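Lmo2349 protein (Listeria monocytogenes, PDB 4GVO) probably captures L-cystine outside the cell and delivers it to an ABC transporter, as an extracellular solute-binding protein of family 3. Local coordinates at residues V13-Q18 with G29-Y34; P20-L25 with A74-K79; K134-N137 with N143-I146. All blocks are in the same frame, centred on the assembly; numbering follows the deposited sequence. Where two conformers were deposited one is given.

Contacts 1 and 2 lie side by side, their centres about 7 Å apart, where the three-stranded antiparallel meander of 18-32 meets the end of strand 9-15. They touch directly: Thr15 OG1 lies 2.7 Å from Ala74 O and Thr32 N 2.8 Å from Phe24 O, both probable hydrogen bonds. Contact 2 reaches the ligand, with Glu78 N bonded to the bound histidine, whereas Gly16 of contact 1 approaches that histidine to about 9 Å. Contact 3, in a beta-alpha-beta unit, is centred about 25 Å from contact 2 and 31 Å from contact 1; the nearest atoms of contacts 2 and 3 are about 9 Å apart, with no touch. Its Lys134 side chain is about 13 Å from the ligand.

Contact 1 (V13-Q18 with G29-Y34); sequences VGTGTQ and GKLTGY
Both methyls of Leu31 meet the end of strand 9-15 and the turn that follows it. CD2 faces Thr15 CG2 at 4.0 Å, the two side chains reaching toward each other tip to tip, while CD1 touches Thr17 CG2, also at 4.0 Å, with the side chains crossing at about a right angle. The branched end of Leu31 reaches across to the other segment although its CB points neither at that segment nor away from it. The third neighbour is a backbone atom: Gly16 O lies 3.7 Å from Leu31 CD1.

The two threonines offer their methyls by different rotations. In Thr15 the hydroxyl is turned opposite the backbone N (chi1 -165°) and bonds to Ala74 O, leaving CG2 between N and the carbonyl carbon to face Leu31. In Thr17 it is OG1 that occupies this inner position; it accepts a nearly straight bond from Gln18 NE2 at 3.0 Å, lying in the plane of that amide, while CG2 turns to the leucine. Phe53 and Thr55 of strand 49-55, together with Leu25, also touch Leu31.

With no hydrogen bond across, strand 31-32 meets the end of strand 9-15 and the loop after it by van der Waals contact, and the buried Gly16 O, facing a methyl, has no polar partner.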
loop_
_atom_site.group_PDB
_atom_site.type_symbol
_atom_site.label_atom_id
_atom_site.label_comp_id
_atom_site.label_asym_id
_atom_site.label_seq_id
_atom_site.Cartn_x
_atom_site.Cartn_y
_atom_site.Cartn_z
ATOM N N VAL A 13 14.837 -5.047 5.316
ATOM C CA VAL A 13 13.607 -4.417 4.839
ATOM C C VAL A 13 12.500 -5.441 4.740
ATOM O O VAL A 13 12.580 -6.384 3.946
ATOM C CB VAL A 13 13.851 -3.783 3.439
ATOM C CG1 VAL A 13 12.608 -3.044 2.952
ATOM C CG2 VAL A 13 15.071 -2.854 3.455
ATOM N N GLY A 14 11.444 -5.267 5.522
ATOM C CA GLY A 14 10.279 -6.084 5.376
ATOM C C GLY A 14 9.430 -5.626 4.213
ATOM O O GLY A 14 9.156 -4.437 4.076
ATOM N N THR A 15 9.011 -6.582 3.404
ATOM C CA THR A 15 8.067 -6.332 2.341
ATOM C C THR A 15 7.229 -7.560 2.080
ATOM O O THR A 15 7.409 -8.593 2.740
ATOM C CB THR A 15 8.803 -5.808 1.086
ATOM O OG1 THR A 15 7.848 -5.237 0.169
ATOM C CG2 THR A 15 9.612 -6.900 0.374
ATOM N N GLY A 16 6.309 -7.459 1.137
ATOM C CA GLY A 16 5.431 -8.558 0.760
ATOM C C GLY A 16 5.773 -9.134 -0.613
ATOM O O GLY A 16 6.762 -8.762 -1.264
ATOM N N THR A 17 4.934 -10.070 -1.032
ATOM C CA THR A 17 5.014 -10.648 -2.368
ATOM C C THR A 17 3.673 -10.659 -3.079
ATOM O O THR A 17 3.586 -11.183 -4.200
ATOM C CB THR A 17 5.539 -12.102 -2.332
ATOM O OG1 THR A 17 4.603 -12.939 -1.627
ATOM C CG2 THR A 17 6.937 -12.143 -1.666
ATOM N N GLN A 18 2.655 -9.997 -2.514
ATOM C CA GLN A 18 1.294 -10.130 -3.017
ATOM C C GLN A 18 0.698 -8.802 -3.432
ATOM O O GLN A 18 -0.520 -8.634 -3.415
ATOM C CB GLN A 18 0.403 -10.784 -1.971
ATOM C CG GLN A 18 0.908 -12.148 -1.526
ATOM C CD GLN A 18 0.857 -13.174 -2.627
ATOM O OE1 GLN A 18 -0.205 -13.403 -3.205
ATOM N NE2 GLN A 18 2.002 -13.801 -2.932
ATOM N N GLY A 29 11.427 -16.007 -10.091
ATOM C CA GLY A 29 11.443 -16.069 -8.634
ATOM C C GLY A 29 12.235 -14.947 -8.019
ATOM O O GLY A 29 12.782 -15.065 -6.904
ATOM N N LYS A 30 12.313 -13.851 -8.761
ATOM C CA LYS A 30 13.066 -12.685 -8.335
ATOM C C LYS A 30 12.075 -11.655 -7.763
ATOM O O LYS A 30 11.034 -11.380 -8.366
ATOM C CB LYS A 30 13.799 -12.066 -9.509
ATOM C CG LYS A 30 14.578 -10.808 -9.154
ATOM C CD LYS A 30 15.125 -10.080 -10.393
ATOM C CE LYS A 30 14.193 -8.951 -10.840
ATOM N NZ LYS A 30 14.871 -7.827 -11.550
ATOM N N LEU A 31 12.400 -11.158 -6.578
ATOM C CA LEU A 31 11.561 -10.166 -5.925
ATOM C C LEU A 31 11.726 -8.815 -6.654
ATOM O O LEU A 31 12.840 -8.352 -6.883
ATOM C CB LEU A 31 11.929 -10.050 -4.452
ATOM C CG LEU A 31 11.099 -9.160 -3.587
ATOM C CD1 LEU A 31 9.693 -9.720 -3.356
ATOM C CD2 LEU A 31 11.775 -8.901 -2.263
ATOM N N THR A 32 10.601 -8.211 -7.019
ATOM C CA THR A 32 10.663 -6.963 -7.771
ATOM C C THR A 32 9.372 -6.161 -7.559
ATOM O O THR A 32 8.617 -6.463 -6.657
ATOM C CB THR A 32 10.984 -7.259 -9.264
ATOM O OG1 THR A 32 11.304 -6.050 -9.942
ATOM C CG2 THR A 32 9.823 -8.014 -9.985
ATOM N N GLY A 33 9.149 -5.114 -8.367
ATOM C CA GLY A 33 8.069 -4.169 -8.219
ATOM C C GLY A 33 8.572 -2.825 -7.726
ATOM O O GLY A 33 9.706 -2.703 -7.282
ATOM N N TYR A 34 7.697 -1.821 -7.784
ATOM C CA TYR A 34 8.061 -0.440 -7.467
ATOM C C TYR A 34 8.810 -0.296 -6.137
ATOM O O TYR A 34 9.844 0.303 -6.077
ATOM C CB TYR A 34 6.760 0.372 -7.404
ATOM C CG TYR A 34 6.925 1.865 -7.250
ATOM C CD1 TYR A 34 7.674 2.627 -8.146
ATOM C CD2 TYR A 34 6.322 2.526 -6.209
ATOM C CE1 TYR A 34 7.791 3.977 -7.974
ATOM C CE2 TYR A 34 6.415 3.916 -6.061
ATOM C CZ TYR A 34 7.159 4.634 -6.935
ATOM O OH TYR A 34 7.313 6.017 -6.836
#

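Contact 2 (P20-L25 with A74-K79). With HIS (histidine), chain E.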
loop_
_atom_site.group_PDB
_atom_site.type_symbol
_atom_site.label_atom_id
_atom_site.label_comp_id
_atom_site.label_asym_id
_atom_site.label_seq_id
_atom_site.Cartn_x
_atom_site.Cartn_y
_atom_site.Cartn_z
ATOM N N PRO A 20 0.874 -6.837 -6.840
ATOM C CA PRO A 20 1.409 -6.787 -8.200
ATOM C C PRO A 20 1.973 -5.425 -8.563
ATOM O O PRO A 20 1.385 -4.393 -8.227
ATOM C CB PRO A 20 0.166 -7.161 -9.067
ATOM C CG PRO A 20 -0.625 -8.088 -8.177
ATOM C CD PRO A 20 -0.504 -7.405 -6.822
ATOM N N ASN A 21 3.131 -5.436 -9.216
ATOM C CA ASN A 21 3.851 -4.253 -9.597
ATOM C C ASN A 21 4.445 -3.416 -8.477
ATOM O O ASN A 21 5.062 -2.374 -8.754
ATOM C CB ASN A 21 3.111 -3.397 -10.618
ATOM C CG ASN A 21 3.396 -3.841 -12.059
ATOM O OD1 ASN A 21 3.681 -4.994 -12.312
ATOM N ND2 ASN A 21 3.226 -2.938 -12.990
ATOM N N VAL A 22 4.301 -3.876 -7.247
ATOM C CA VAL A 22 4.777 -3.138 -6.056
ATOM C C VAL A 22 5.783 -3.971 -5.266
ATOM O O VAL A 22 6.893 -3.533 -4.981
ATOM C CB VAL A 22 3.597 -2.684 -5.202
ATOM C CG1 VAL A 22 4.050 -2.267 -3.807
ATOM C CG2 VAL A 22 2.810 -1.590 -5.932
ATOM N N CYS A 23 5.381 -5.192 -4.932
ATOM C CA CYS A 23 6.256 -6.157 -4.251
ATOM C C CYS A 23 5.715 -7.543 -4.572
ATOM O O CYS A 23 4.670 -7.945 -4.118
ATOM C CB CYS A 23 6.436 -5.885 -2.740
ATOM S SG CYS A 23 4.929 -5.712 -1.771
ATOM N N PHE A 24 6.445 -8.245 -5.425
ATOM C CA PHE A 24 5.991 -9.491 -5.972
ATOM C C PHE A 24 7.172 -10.256 -6.549
ATOM O O PHE A 24 8.230 -9.707 -6.730
ATOM C CB PHE A 24 4.920 -9.277 -7.020
ATOM C CG PHE A 24 5.447 -8.793 -8.346
ATOM C CD1 PHE A 24 5.799 -7.455 -8.524
ATOM C CD2 PHE A 24 5.620 -9.655 -9.415
ATOM C CE1 PHE A 24 6.281 -6.971 -9.720
ATOM C CE2 PHE A 24 6.100 -9.179 -10.623
ATOM C CZ PHE A 24 6.458 -7.838 -10.766
ATOM N N LEU A 25 6.973 -11.552 -6.794
ATOM C CA LEU A 25 7.979 -12.397 -7.386
ATOM C C LEU A 25 7.689 -12.547 -8.882
ATOM O O LEU A 25 6.568 -12.911 -9.276
ATOM C CB LEU A 25 7.971 -13.754 -6.692
ATOM C CG LEU A 25 8.390 -13.752 -5.208
ATOM C CD1 LEU A 25 7.886 -15.042 -4.517
ATOM C CD2 LEU A 25 9.893 -13.518 -5.082
ATOM N N ALA A 74 8.667 -1.502 3.697
ATOM C CA ALA A 74 8.328 -0.925 2.373
ATOM C C ALA A 74 7.178 -1.696 1.774
ATOM O O ALA A 74 7.375 -2.825 1.346
ATOM C CB ALA A 74 9.542 -1.012 1.446
ATOM N N HIS A 75 5.967 -1.151 1.842
ATOM C CA HIS A 75 4.806 -1.790 1.289
ATOM C C HIS A 75 3.713 -0.777 1.052
ATOM O O HIS A 75 2.606 -0.923 1.561
ATOM C CB HIS A 75 4.310 -2.915 2.231
ATOM C CG HIS A 75 3.378 -3.918 1.577
ATOM N ND1 HIS A 75 2.138 -3.599 1.091
ATOM C CD2 HIS A 75 3.551 -5.281 1.333
ATOM C CE1 HIS A 75 1.581 -4.717 0.551
ATOM N NE2 HIS A 75 2.414 -5.738 0.726
ATOM N N GLN A 76 4.031 0.285 0.330
ATOM C CA GLN A 76 3.045 1.343 0.060
ATOM C C GLN A 76 2.390 1.837 1.352
ATOM O O GLN A 76 1.161 2.021 1.420
ATOM C CB GLN A 76 2.029 0.879 -0.957
ATOM C CG GLN A 76 2.606 0.747 -2.364
ATOM C CD GLN A 76 2.906 2.093 -2.982
ATOM O OE1 GLN A 76 2.028 2.953 -3.053
ATOM N NE2 GLN A 76 4.153 2.290 -3.398
ATOM N N MET A 77 3.194 2.049 2.401
ATOM C CA MET A 77 2.608 2.348 3.713
ATOM C C MET A 77 2.175 3.814 3.821
ATOM O O MET A 77 2.992 4.740 3.744
ATOM C CB MET A 77 3.593 2.031 4.857
ATOM C CG MET A 77 4.022 0.559 4.881
ATOM S SD MET A 77 2.683 -0.618 5.059
ATOM C CE MET A 77 2.394 -0.514 6.827
ATOM N N GLU A 78 0.870 3.981 4.050
ATOM C CA GLU A 78 0.256 5.269 4.265
ATOM C C GLU A 78 0.571 5.829 5.621
ATOM O O GLU A 78 0.482 5.127 6.633
ATOM C CB GLU A 78 -1.255 5.106 4.113
ATOM C CG GLU A 78 -1.714 4.829 2.683
ATOM C CD GLU A 78 -3.146 4.261 2.665
ATOM O OE1 GLU A 78 -4.084 5.009 3.040
ATOM O OE2 GLU A 78 -3.338 3.080 2.322
ATOM N N LYS A 79 0.881 7.126 5.684
ATOM C CA LYS A 79 1.059 7.777 6.954
ATOM C C LYS A 79 -0.284 7.977 7.635
ATOM O O LYS A 79 -1.220 8.451 7.028
ATOM C CB LYS A 79 1.795 9.093 6.810
ATOM C CG LYS A 79 2.092 9.739 8.158
ATOM C CD LYS A 79 2.520 11.181 8.040
ATOM C CE LYS A 79 3.890 11.303 7.453
ATOM N NZ LYS A 79 4.141 12.742 7.186
HETATM N N HIS E . -1.381 1.323 1.598
HETATM C CA HIS E . -1.679 0.255 2.601
HETATM C C HIS E . -1.498 0.709 4.010
HETATM O O HIS E . -0.925 1.790 4.217
HETATM C CB HIS E . -0.807 -0.962 2.344
HETATM C CG HIS E . -1.407 -1.893 1.334
HETATM N ND1 HIS E . -1.615 -1.510 0.066
HETATM C CD2 HIS E . -1.923 -3.207 1.445
HETATM C CE1 HIS E . -2.218 -2.526 -0.602
HETATM N NE2 HIS E . -2.371 -3.555 0.244
HETATM O OXT HIS E . -1.938 0.005 4.948
#
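Cys23, one of the two residues of a classic beta bulge (Val22 and Cys23 both face Phe19), meets His75; the opposing segment 74-79 is the loop that lines the ligand pocket of the periplasmic binding protein fold.

The first kind of contact is sulfur-aromatic. Cys23 SG sits over one face of the His75 imidazole, 3.8 Å from the ring centroid and 32° off the normal, shifted to the CD2-NE2 side, where His75 CD2 is 3.4 Å from SG. The sulfur is tucked between the backbone N and the carbonyl carbon of Cys23. Phe58 meets the same imidazole with its ring inclined, and CD2 of the bound histidine approaches the ring obliquely.

Apolar packing comes next. Val22 CG1 presses on Gln76 CG at 3.6 Å, the side chains crossing at a slant. Gln76 bends at chi2, and its amide is held at both ends by Asp35 and Asn95, which fixes its rotation and satisfies its buried polar atoms. Phe173 of helix 172-180 touches both Val22 and Gln76.

Polar contacts run from the loop to the ligand. The amino nitrogen of the bound histidine lies 2.6 Å from Gln76 O and 2.7 Å from Glu78 OE2, while the other carboxylate oxygen, Glu78 OE1, is bonded to Asn128. Arg83 and Asn128 also hold the ligand. S-oxy cysteine is bound in the same pocket, and Glu78 N bonds to its O as well. For histidine this bond is almost straight: Glu78 N to ligand O measures 2.8 Å, with an angle of 174° at the hydrogen.

Contact 3 (K134-N137 with N143-I146); sequences KKIN and NFEI
Asn137, near the end of helix 128-139, faces the chain as it returns through Asn143 and Phe144 into strand 145-148. The backbones come closest there, with the CA atoms of Asn137 and Asn143 6.3 Å apart, and they are wider at Lys134 and Ile146, where the CA separation is 7.5 Å. Helix and strand are the last two elements of a beta-alpha-beta unit begun by strand 120-123, which pairs parallel with 145-148.

One side-chain amide grips both backbone polar atoms of Phe144. Asn137 OD1 accepts from Phe144 N at 3.1 Å, the donor tilted 23° from the carbonyl plane of the amide. Asn137 ND2 gives a hydrogen to Phe144 O at 2.9 Å; this bond is more bent, and ND2 stands above the plane of the Phe144 carbonyl.

The same asparagine covers one face of the Phe144 ring. Its amide plane is stacked on the ring at 23°, with OD1 3.3 Å above the ring plane and offset toward the rim, and CB makes a CH-pi contact 4.0 Å from the centroid. Phe144 folds its ring back beneath the amide through a chi1 of 63°, which sets CG between its own N and carbonyl carbon. Ile136 CG2 reaches the ring edge near its plane, 4.2 Å from CE2, while Val121 and Leu116 also touch the phenyl group. Farther along, Ile146 CD1 comes up against the helix backbone, 3.5 Å from Lys134 N.

The paired bonds hold the Asn137 amide in a single orientation and satisfy both its ends in a buried setting. Asn137 thus both bonds the Phe144 backbone and covers one face of its ring, tying the helix to the residue just before the next strand.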
loop_
_atom_site.group_PDB
_atom_site.type_symbol
_atom_site.label_atom_id
_atom_site.label_comp_id
_atom_site.label_asym_id
_atom_site.label_seq_id
_atom_site.Cartn_x
_atom_site.Cartn_y
_atom_site.Cartn_z
ATOM N N LYS A 134 -13.384 1.309 9.410
ATOM C CA LYS A 134 -13.820 1.084 10.778
ATOM C C LYS A 134 -14.336 2.385 11.381
ATOM O O LYS A 134 -15.380 2.390 12.053
ATOM C CB LYS A 134 -12.665 0.501 11.610
ATOM C CG LYS A 134 -13.019 0.216 13.055
ATOM C CD LYS A 134 -11.827 -0.254 13.883
ATOM C CE LYS A 134 -11.522 -1.739 13.678
ATOM N NZ LYS A 134 -12.637 -2.664 14.062
ATOM N N LYS A 135 -13.601 3.466 11.173
ATOM C CA LYS A 135 -14.010 4.740 11.753
ATOM C C LYS A 135 -15.323 5.214 11.152
ATOM O O LYS A 135 -16.174 5.752 11.859
ATOM C CB LYS A 135 -12.930 5.765 11.558
ATOM C CG LYS A 135 -11.695 5.522 12.402
ATOM C CD LYS A 135 -10.665 6.522 12.022
ATOM C CE LYS A 135 -9.446 6.435 12.910
ATOM N NZ LYS A 135 -8.349 7.301 12.444
ATOM N N ILE A 136 -15.502 5.038 9.845
ATOM C CA ILE A 136 -16.759 5.411 9.208
ATOM C C ILE A 136 -17.941 4.579 9.686
ATOM O O ILE A 136 -19.016 5.086 9.916
ATOM C CB ILE A 136 -16.640 5.338 7.678
ATOM C CG1 ILE A 136 -15.622 6.413 7.189
ATOM C CG2 ILE A 136 -18.008 5.466 6.958
ATOM C CD1 ILE A 136 -15.081 6.122 5.807
ATOM N N ASN A 137 -17.734 3.274 9.849
ATOM C CA ASN A 137 -18.749 2.424 10.394
ATOM C C ASN A 137 -19.214 2.926 11.760
ATOM O O ASN A 137 -20.414 3.037 12.013
ATOM C CB ASN A 137 -18.261 0.946 10.402
ATOM C CG ASN A 137 -19.380 -0.067 10.383
ATOM O OD1 ASN A 137 -20.540 0.269 10.180
ATOM N ND2 ASN A 137 -19.044 -1.318 10.662
ATOM N N ASN A 143 -23.541 0.435 11.045
ATOM C CA ASN A 143 -24.619 0.059 10.152
ATOM C C ASN A 143 -24.202 -0.801 8.953
ATOM O O ASN A 143 -25.062 -1.127 8.137
ATOM C CB ASN A 143 -25.483 1.272 9.727
ATOM C CG ASN A 143 -24.810 2.174 8.730
ATOM O OD1 ASN A 143 -23.607 2.126 8.563
ATOM N ND2 ASN A 143 -25.600 3.084 8.123
ATOM N N PHE A 144 -22.914 -1.133 8.831
ATOM C CA PHE A 144 -22.455 -2.075 7.861
ATOM C C PHE A 144 -21.512 -3.081 8.492
ATOM O O PHE A 144 -21.162 -2.961 9.658
ATOM C CB PHE A 144 -21.924 -1.431 6.564
ATOM C CG PHE A 144 -20.728 -0.548 6.708
ATOM C CD1 PHE A 144 -19.478 -1.052 6.506
ATOM C CD2 PHE A 144 -20.870 0.822 6.935
ATOM C CE1 PHE A 144 -18.365 -0.257 6.558
ATOM C CE2 PHE A 144 -19.746 1.639 6.994
ATOM C CZ PHE A 144 -18.487 1.088 6.815
ATOM N N GLU A 145 -21.163 -4.106 7.735
ATOM C CA GLU A 145 -20.255 -5.182 8.161
ATOM C C GLU A 145 -18.942 -5.012 7.456
ATOM O O GLU A 145 -18.944 -4.812 6.255
ATOM C CB GLU A 145 -20.836 -6.564 7.806
ATOM C CG GLU A 145 -19.893 -7.699 8.180
ATOM C CD GLU A 145 -20.413 -9.076 7.800
ATOM O OE1 GLU A 145 -21.557 -9.180 7.302
ATOM O OE2 GLU A 145 -19.671 -10.059 8.063
ATOM N N ILE A 146 -17.830 -5.128 8.200
ATOM C CA ILE A 146 -16.497 -5.132 7.651
ATOM C C ILE A 146 -15.926 -6.543 7.882
ATOM O O ILE A 146 -15.924 -7.065 9.010
ATOM C CB ILE A 146 -15.553 -4.086 8.284
ATOM C CG1 ILE A 146 -16.055 -2.659 8.026
ATOM C CG2 ILE A 146 -14.150 -4.216 7.720
ATOM C CD1 ILE A 146 -15.372 -1.555 8.818
#